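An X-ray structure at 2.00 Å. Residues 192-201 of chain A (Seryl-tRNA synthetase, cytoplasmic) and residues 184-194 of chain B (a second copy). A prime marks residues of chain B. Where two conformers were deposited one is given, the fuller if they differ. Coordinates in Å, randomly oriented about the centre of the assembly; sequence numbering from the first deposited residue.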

ATOM      1  N   ILE A 192       5.404  -3.743 -15.050  1.00 13.80           N
ATOM      2  CA  ILE A 192       4.177  -4.341 -14.534  1.00 12.61           C
ATOM      3  C   ILE A 192       3.299  -4.867 -15.685  1.00 17.44           C
ATOM      4  O   ILE A 192       2.824  -6.008 -15.676  1.00 16.24           O
ATOM      5  CB  ILE A 192       3.393  -3.302 -13.697  1.00 17.28           C
ATOM      6  CG1 ILE A 192       4.139  -2.986 -12.389  1.00 14.13           C
ATOM      7  CG2 ILE A 192       2.006  -3.796 -13.406  1.00 16.21           C
ATOM      8  CD1 ILE A 192       3.632  -1.738 -11.694  1.00 12.41           C
ATOM      9  N   ASN A 193       3.071  -4.031 -16.691  1.00 16.21           N
ATOM     10  CA  ASN A 193       2.135  -4.408 -17.758  1.00 12.60           C
ATOM     11  C   ASN A 193       2.736  -5.457 -18.706  1.00 19.22           C
ATOM     12  O   ASN A 193       2.050  -6.381 -19.162  1.00 16.95           O
ATOM     13  CB  ASN A 193       1.709  -3.163 -18.531  1.00 14.94           C
ATOM     14  CG  ASN A 193       0.839  -2.225 -17.681  1.00 27.77           C
ATOM     15  OD1 ASN A 193      -0.066  -2.666 -16.994  1.00 26.10           O
ATOM     16  ND2 ASN A 193       1.115  -0.942 -17.747  1.00 33.12           N
ATOM     17  N   TYR A 194       4.029  -5.323 -18.990  1.00 17.13           N
ATOM     18  CA  TYR A 194       4.699  -6.337 -19.795  1.00 14.38           C
ATOM     19  C   TYR A 194       4.615  -7.675 -19.059  1.00 11.14           C
ATOM     20  O   TYR A 194       4.241  -8.717 -19.635  1.00 17.51           O
ATOM     21  CB  TYR A 194       6.154  -5.938 -20.119  1.00 14.64           C
ATOM     22  CG  TYR A 194       6.928  -7.053 -20.810  1.00 17.95           C
ATOM     23  CD1 TYR A 194       6.420  -7.661 -21.960  1.00 18.99           C
ATOM     24  CD2 TYR A 194       8.143  -7.511 -20.302  1.00 15.77           C
ATOM     25  CE1 TYR A 194       7.109  -8.680 -22.600  1.00 22.73           C
ATOM     26  CE2 TYR A 194       8.861  -8.538 -20.947  1.00 12.55           C
ATOM     27  CZ  TYR A 194       8.326  -9.119 -22.085  1.00 21.06           C
ATOM     28  OH  TYR A 194       9.002 -10.136 -22.721  1.00 17.67           O
ATOM     29  N   GLY A 195       4.924  -7.641 -17.769  1.00 16.25           N
ATOM     30  CA  GLY A 195       4.881  -8.834 -16.949  1.00 15.59           C
ATOM     31  C   GLY A 195       3.510  -9.509 -16.952  1.00 18.70           C
ATOM     32  O   GLY A 195       3.419 -10.735 -17.095  1.00 16.75           O
ATOM     33  N   LEU A 196       2.446  -8.723 -16.768  1.00 17.73           N
ATOM     34  CA  LEU A 196       1.074  -9.264 -16.788  1.00 18.47           C
ATOM     35  C   LEU A 196       0.736  -9.843 -18.156  1.00 16.59           C
ATOM     36  O   LEU A 196       0.131 -10.894 -18.257  1.00 19.82           O
ATOM     37  CB  LEU A 196       0.054  -8.164 -16.453  1.00 15.00           C
ATOM     38  CG  LEU A 196       0.107  -7.730 -14.998  1.00 13.06           C
ATOM     39  CD1 LEU A 196      -0.785  -6.502 -14.790  1.00 16.68           C
ATOM     40  CD2 LEU A 196      -0.330  -8.919 -14.121  1.00 14.83           C
ATOM     41  N   SER A 197       1.144  -9.149 -19.213  1.00 14.91           N
ATOM     42  CA  SER A 197       0.839  -9.605 -20.565  1.00 16.89           C
ATOM     43  C   SER A 197       1.635 -10.862 -20.901  1.00 21.33           C
ATOM     44  O   SER A 197       1.122 -11.784 -21.550  1.00 17.95           O
ATOM     45  CB  SER A 197       1.133  -8.495 -21.581  1.00 21.53           C
ATOM     46  OG  SER A 197       0.958  -8.955 -22.906  1.00 26.66           O
ATOM     47  N   PHE A 198       2.882 -10.902 -20.439  1.00 16.70           N
ATOM     48  CA  PHE A 198       3.784 -12.052 -20.684  1.00 19.02           C
ATOM     49  C   PHE A 198       3.185 -13.301 -20.043  1.00 14.81           C
ATOM     50  O   PHE A 198       3.042 -14.342 -20.690  1.00 18.22           O
ATOM     51  CB  PHE A 198       5.159 -11.742 -20.089  1.00 19.79           C
ATOM     52  CG  PHE A 198       6.166 -12.862 -20.206  1.00 20.42           C
ATOM     53  CD1 PHE A 198       6.999 -12.945 -21.310  1.00 20.36           C
ATOM     54  CD2 PHE A 198       6.314 -13.786 -19.184  1.00 18.64           C
ATOM     55  CE1 PHE A 198       7.964 -13.948 -21.413  1.00 25.29           C
ATOM     56  CE2 PHE A 198       7.276 -14.796 -19.271  1.00 20.70           C
ATOM     57  CZ  PHE A 198       8.099 -14.873 -20.391  1.00 26.80           C
ATOM     58  N   LEU A 199       2.786 -13.189 -18.781  1.00 14.12           N
ATOM     59  CA  LEU A 199       2.198 -14.334 -18.095  1.00 14.46           C
ATOM     60  C   LEU A 199       0.807 -14.695 -18.622  1.00 19.06           C
ATOM     61  O   LEU A 199       0.467 -15.877 -18.764  1.00 21.23           O
ATOM     62  CB  LEU A 199       2.151 -14.109 -16.586  1.00 15.09           C
ATOM     63  CG  LEU A 199       3.539 -14.124 -15.922  1.00 16.87           C
ATOM     64  CD1 LEU A 199       3.398 -13.881 -14.416  1.00 14.61           C
ATOM     65  CD2 LEU A 199       4.254 -15.445 -16.193  1.00 14.26           C
ATOM     66  N   SER A 200      -0.019 -13.698 -18.922  1.00 18.29           N
ATOM     67  CA  SER A 200      -1.364 -13.998 -19.428  0.57 20.86           C
ATOM     68  C   SER A 200      -1.286 -14.743 -20.765  1.00 23.75           C
ATOM     69  O   SER A 200      -2.105 -15.614 -21.054  1.00 20.33           O
ATOM     70  CB  SER A 200      -2.219 -12.734 -19.572  0.57 22.21           C
ATOM     71  OG  SER A 200      -3.262 -12.963 -20.515  0.57 27.45           O
ATOM     72  N   SER A 201      -0.287 -14.412 -21.585  1.00 22.74           N
ATOM     73  CA  SER A 201      -0.093 -15.141 -22.847  1.00 28.14           C
ATOM     74  C   SER A 201       0.284 -16.587 -22.577  1.00 33.00           C
ATOM     75  O   SER A 201       0.179 -17.434 -23.461  1.00 30.30           O
ATOM     76  CB  SER A 201       1.019 -14.516 -23.704  1.00 33.63           C
ATOM     77  OG  SER A 201       0.566 -13.352 -24.366  1.00 44.32           O
TER
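Chain B 184-194: GVFLNQALINY

Packing of two helices across the contact between two copies of seryl-tRNA synthetase. Chain B is helical throughout Gly184′–Tyr194′, as its i to i+4 backbone hydrogen bonds attest, among them Gln189′ N to Val185′ O (3.0 Å) and Asn193′ N to Gln189′ O (2.9 Å). It lies against the chain A helix that includes Ile192 to Ser200, held by the same pattern, for example Ser200 N to Leu196 O at 2.9 Å. The two run nearly antiparallel: their N-to-C directions differ by 154° (signed crossing angle -154°), and the axes approach to 11.5 Å, a spacing that leaves room for side chains between the backbones. In register, Asn193 CA is nearest Gln189′ CA, at 7.5 Å; from there, later residues of chain A meet earlier residues of chain B. Together the stretches bury 303 Å².

Apolar contacts centre on Leu196, whose CA-to-CB bond points toward chain B and whose side chain is in the m, t rotamer. Its CD1 meets Val185′ CG1 at 3.8 Å and lies 4.3 Å from Gln189′ CG, while Leu196 CB is 4.1 Å from Phe186′ CE1. The CA-to-CB bond of Phe186′ points sideways, yet the end of the side chain, in the m rotamer, comes nearer to chain A. The ring presents its edge: Leu196 CB and, one helical turn on, Ser200 CB, 4.1 Å from Phe186′ CZ, both lie near the ring plane.

Polar side chains meet around Asn193, which has the largest covered area of any residue here. It approaches Gln189′ and Asn193′, both also directed toward the partner helix; the amide orientations of all three are uncertain, so the hydrogen bonding among them remains open. Ile192 CG2 flanks this group, 4.1 Å from Gln189′ CD. Ala190′ points away, and Leu187′ and Leu191′ lie out of reach.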

ATOM      1  N   GLY B 184     -10.556  -7.128 -15.023  1.00 14.82           N
ATOM      2  CA  GLY B 184     -10.628  -6.142 -13.956  1.00 14.00           C
ATOM      3  C   GLY B 184      -9.232  -5.551 -13.741  1.00 14.54           C
ATOM      4  O   GLY B 184      -9.090  -4.354 -13.520  1.00 15.53           O
ATOM      5  N   VAL B 185      -8.203  -6.398 -13.806  1.00 15.29           N
ATOM      6  CA  VAL B 185      -6.822  -5.936 -13.629  1.00 15.54           C
ATOM      7  C   VAL B 185      -6.419  -5.076 -14.832  1.00 21.06           C
ATOM      8  O   VAL B 185      -5.880  -3.987 -14.672  1.00 13.85           O
ATOM      9  CB  VAL B 185      -5.833  -7.125 -13.478  1.00 18.46           C
ATOM     10  CG1 VAL B 185      -4.360  -6.625 -13.399  1.00 11.26           C
ATOM     11  CG2 VAL B 185      -6.187  -7.960 -12.230  1.00 14.75           C
ATOM     12  N   PHE B 186      -6.689  -5.569 -16.038  1.00 14.01           N
ATOM     13  CA  PHE B 186      -6.274  -4.854 -17.263  1.00 17.62           C
ATOM     14  C   PHE B 186      -6.959  -3.492 -17.379  1.00 16.64           C
ATOM     15  O   PHE B 186      -6.346  -2.516 -17.804  1.00 18.39           O
ATOM     16  CB  PHE B 186      -6.581  -5.690 -18.514  1.00 17.39           C
ATOM     17  CG  PHE B 186      -5.690  -6.903 -18.672  1.00 17.82           C
ATOM     18  CD1 PHE B 186      -4.343  -6.823 -18.377  1.00 20.74           C
ATOM     19  CD2 PHE B 186      -6.207  -8.111 -19.135  1.00 25.60           C
ATOM     20  CE1 PHE B 186      -3.510  -7.927 -18.513  1.00 21.68           C
ATOM     21  CE2 PHE B 186      -5.367  -9.230 -19.286  1.00 23.04           C
ATOM     22  CZ  PHE B 186      -4.021  -9.121 -18.973  1.00 20.10           C
ATOM     23  N   LEU B 187      -8.227  -3.414 -16.982  1.00 15.13           N
ATOM     24  CA  LEU B 187      -8.937  -2.128 -17.021  1.00 15.49           C
ATOM     25  C   LEU B 187      -8.347  -1.152 -16.015  1.00 13.07           C
ATOM     26  O   LEU B 187      -8.254   0.039 -16.278  1.00 15.95           O
ATOM     27  CB  LEU B 187     -10.431  -2.313 -16.724  1.00 16.10           C
ATOM     28  CG  LEU B 187     -11.281  -2.779 -17.918  1.00 23.83           C
ATOM     29  CD1 LEU B 187     -12.635  -3.321 -17.472  1.00 22.07           C
ATOM     30  CD2 LEU B 187     -11.471  -1.646 -18.921  1.00 21.65           C
ATOM     31  N   ASN B 188      -8.027  -1.646 -14.827  1.00 12.54           N
ATOM     32  CA  ASN B 188      -7.450  -0.757 -13.825  1.00 13.28           C
ATOM     33  C   ASN B 188      -6.116  -0.199 -14.317  1.00 16.48           C
ATOM     34  O   ASN B 188      -5.901   1.012 -14.269  1.00 13.15           O
ATOM     35  CB  ASN B 188      -7.260  -1.464 -12.490  1.00 13.45           C
ATOM     36  CG  ASN B 188      -7.183  -0.481 -11.333  1.00 17.71           C
ATOM     37  OD1 ASN B 188      -8.060   0.383 -11.171  1.00 20.12           O
ATOM     38  ND2 ASN B 188      -6.147  -0.617 -10.508  1.00 18.61           N
ATOM     39  N   GLN B 189      -5.237  -1.078 -14.811  1.00 16.20           N
ATOM     40  CA  GLN B 189      -3.948  -0.643 -15.396  1.00 12.85           C
ATOM     41  C   GLN B 189      -4.127   0.285 -16.596  1.00 13.16           C
ATOM     42  O   GLN B 189      -3.366   1.262 -16.769  1.00 13.49           O
ATOM     43  CB  GLN B 189      -3.076  -1.852 -15.777  1.00 14.49           C
ATOM     44  CG  GLN B 189      -2.517  -2.583 -14.560  1.00 16.25           C
ATOM     45  CD  GLN B 189      -1.542  -1.716 -13.822  1.00 17.43           C
ATOM     46  OE1 GLN B 189      -0.582  -1.215 -14.410  1.00 18.09           O
ATOM     47  NE2 GLN B 189      -1.811  -1.473 -12.549  1.00 11.85           N
ATOM     48  N   ALA B 190      -5.108  -0.018 -17.449  1.00 13.68           N
ATOM     49  CA  ALA B 190      -5.399   0.849 -18.580  1.00 17.70           C
ATOM     50  C   ALA B 190      -5.713   2.275 -18.134  1.00 14.27           C
ATOM     51  O   ALA B 190      -5.191   3.221 -18.702  1.00 15.36           O
ATOM     52  CB  ALA B 190      -6.569   0.277 -19.464  1.00 14.83           C
ATOM     53  N   LEU B 191      -6.575   2.431 -17.130  1.00 13.43           N
ATOM     54  CA  LEU B 191      -6.900   3.768 -16.626  1.00 15.96           C
ATOM     55  C   LEU B 191      -5.684   4.447 -16.004  1.00 14.69           C
ATOM     56  O   LEU B 191      -5.441   5.625 -16.229  1.00 14.41           O
ATOM     57  CB  LEU B 191      -8.040   3.708 -15.600  1.00 16.83           C
ATOM     58  CG  LEU B 191      -9.448   3.575 -16.208  1.00 20.70           C
ATOM     59  CD1 LEU B 191     -10.443   3.118 -15.138  1.00 18.62           C
ATOM     60  CD2 LEU B 191      -9.883   4.898 -16.865  1.00 14.09           C
ATOM     61  N   ILE B 192      -4.896   3.701 -15.233  1.00 13.80           N
ATOM     62  CA  ILE B 192      -3.688   4.300 -14.678  1.00 12.61           C
ATOM     63  C   ILE B 192      -2.771   4.823 -15.800  1.00 17.44           C
ATOM     64  O   ILE B 192      -2.296   5.964 -15.778  1.00 16.24           O
ATOM     65  CB  ILE B 192      -2.932   3.264 -13.812  1.00 17.28           C
ATOM     66  CG1 ILE B 192      -3.722   2.951 -12.528  1.00 14.13           C
ATOM     67  CG2 ILE B 192      -1.555   3.759 -13.476  1.00 16.21           C
ATOM     68  CD1 ILE B 192      -3.238   1.705 -11.814  1.00 12.41           C
ATOM     69  N   ASN B 193      -2.510   3.984 -16.795  1.00 16.21           N
ATOM     70  CA  ASN B 193      -1.538   4.358 -17.832  1.00 12.60           C
ATOM     71  C   ASN B 193      -2.108   5.404 -18.802  1.00 19.22           C
ATOM     72  O   ASN B 193      -1.407   6.327 -19.237  1.00 16.95           O
ATOM     73  CB  ASN B 193      -1.087   3.111 -18.586  1.00 14.94           C
ATOM     74  CG  ASN B 193      -0.246   2.176 -17.705  1.00 27.77           C
ATOM     75  OD1 ASN B 193       0.636   2.619 -16.989  1.00 26.10           O
ATOM     76  ND2 ASN B 193      -0.520   0.892 -17.776  1.00 33.12           N
ATOM     77  N   TYR B 194      -3.390   5.269 -19.129  1.00 17.13           N
ATOM     78  CA  TYR B 194      -4.033   6.281 -19.960  1.00 14.38           C
ATOM     79  C   TYR B 194      -3.974   7.622 -19.225  1.00 11.14           C
ATOM     80  O   TYR B 194      -3.580   8.662 -19.791  1.00 17.51           O
ATOM     81  CB  TYR B 194      -5.476   5.882 -20.331  1.00 14.64           C
ATOM     82  CG  TYR B 194      -6.226   6.994 -21.051  1.00 17.95           C
ATOM     83  CD1 TYR B 194      -5.681   7.598 -22.184  1.00 18.99           C
ATOM     84  CD2 TYR B 194      -7.458   7.455 -20.584  1.00 15.77           C
ATOM     85  CE1 TYR B 194      -6.348   8.616 -22.850  1.00 22.73           C
ATOM     86  CE2 TYR B 194      -8.154   8.479 -21.256  1.00 12.55           C
ATOM     87  CZ  TYR B 194      -7.580   9.056 -22.377  1.00 21.06           C
ATOM     88  OH  TYR B 194      -8.235  10.072 -23.039  1.00 17.67           O
TER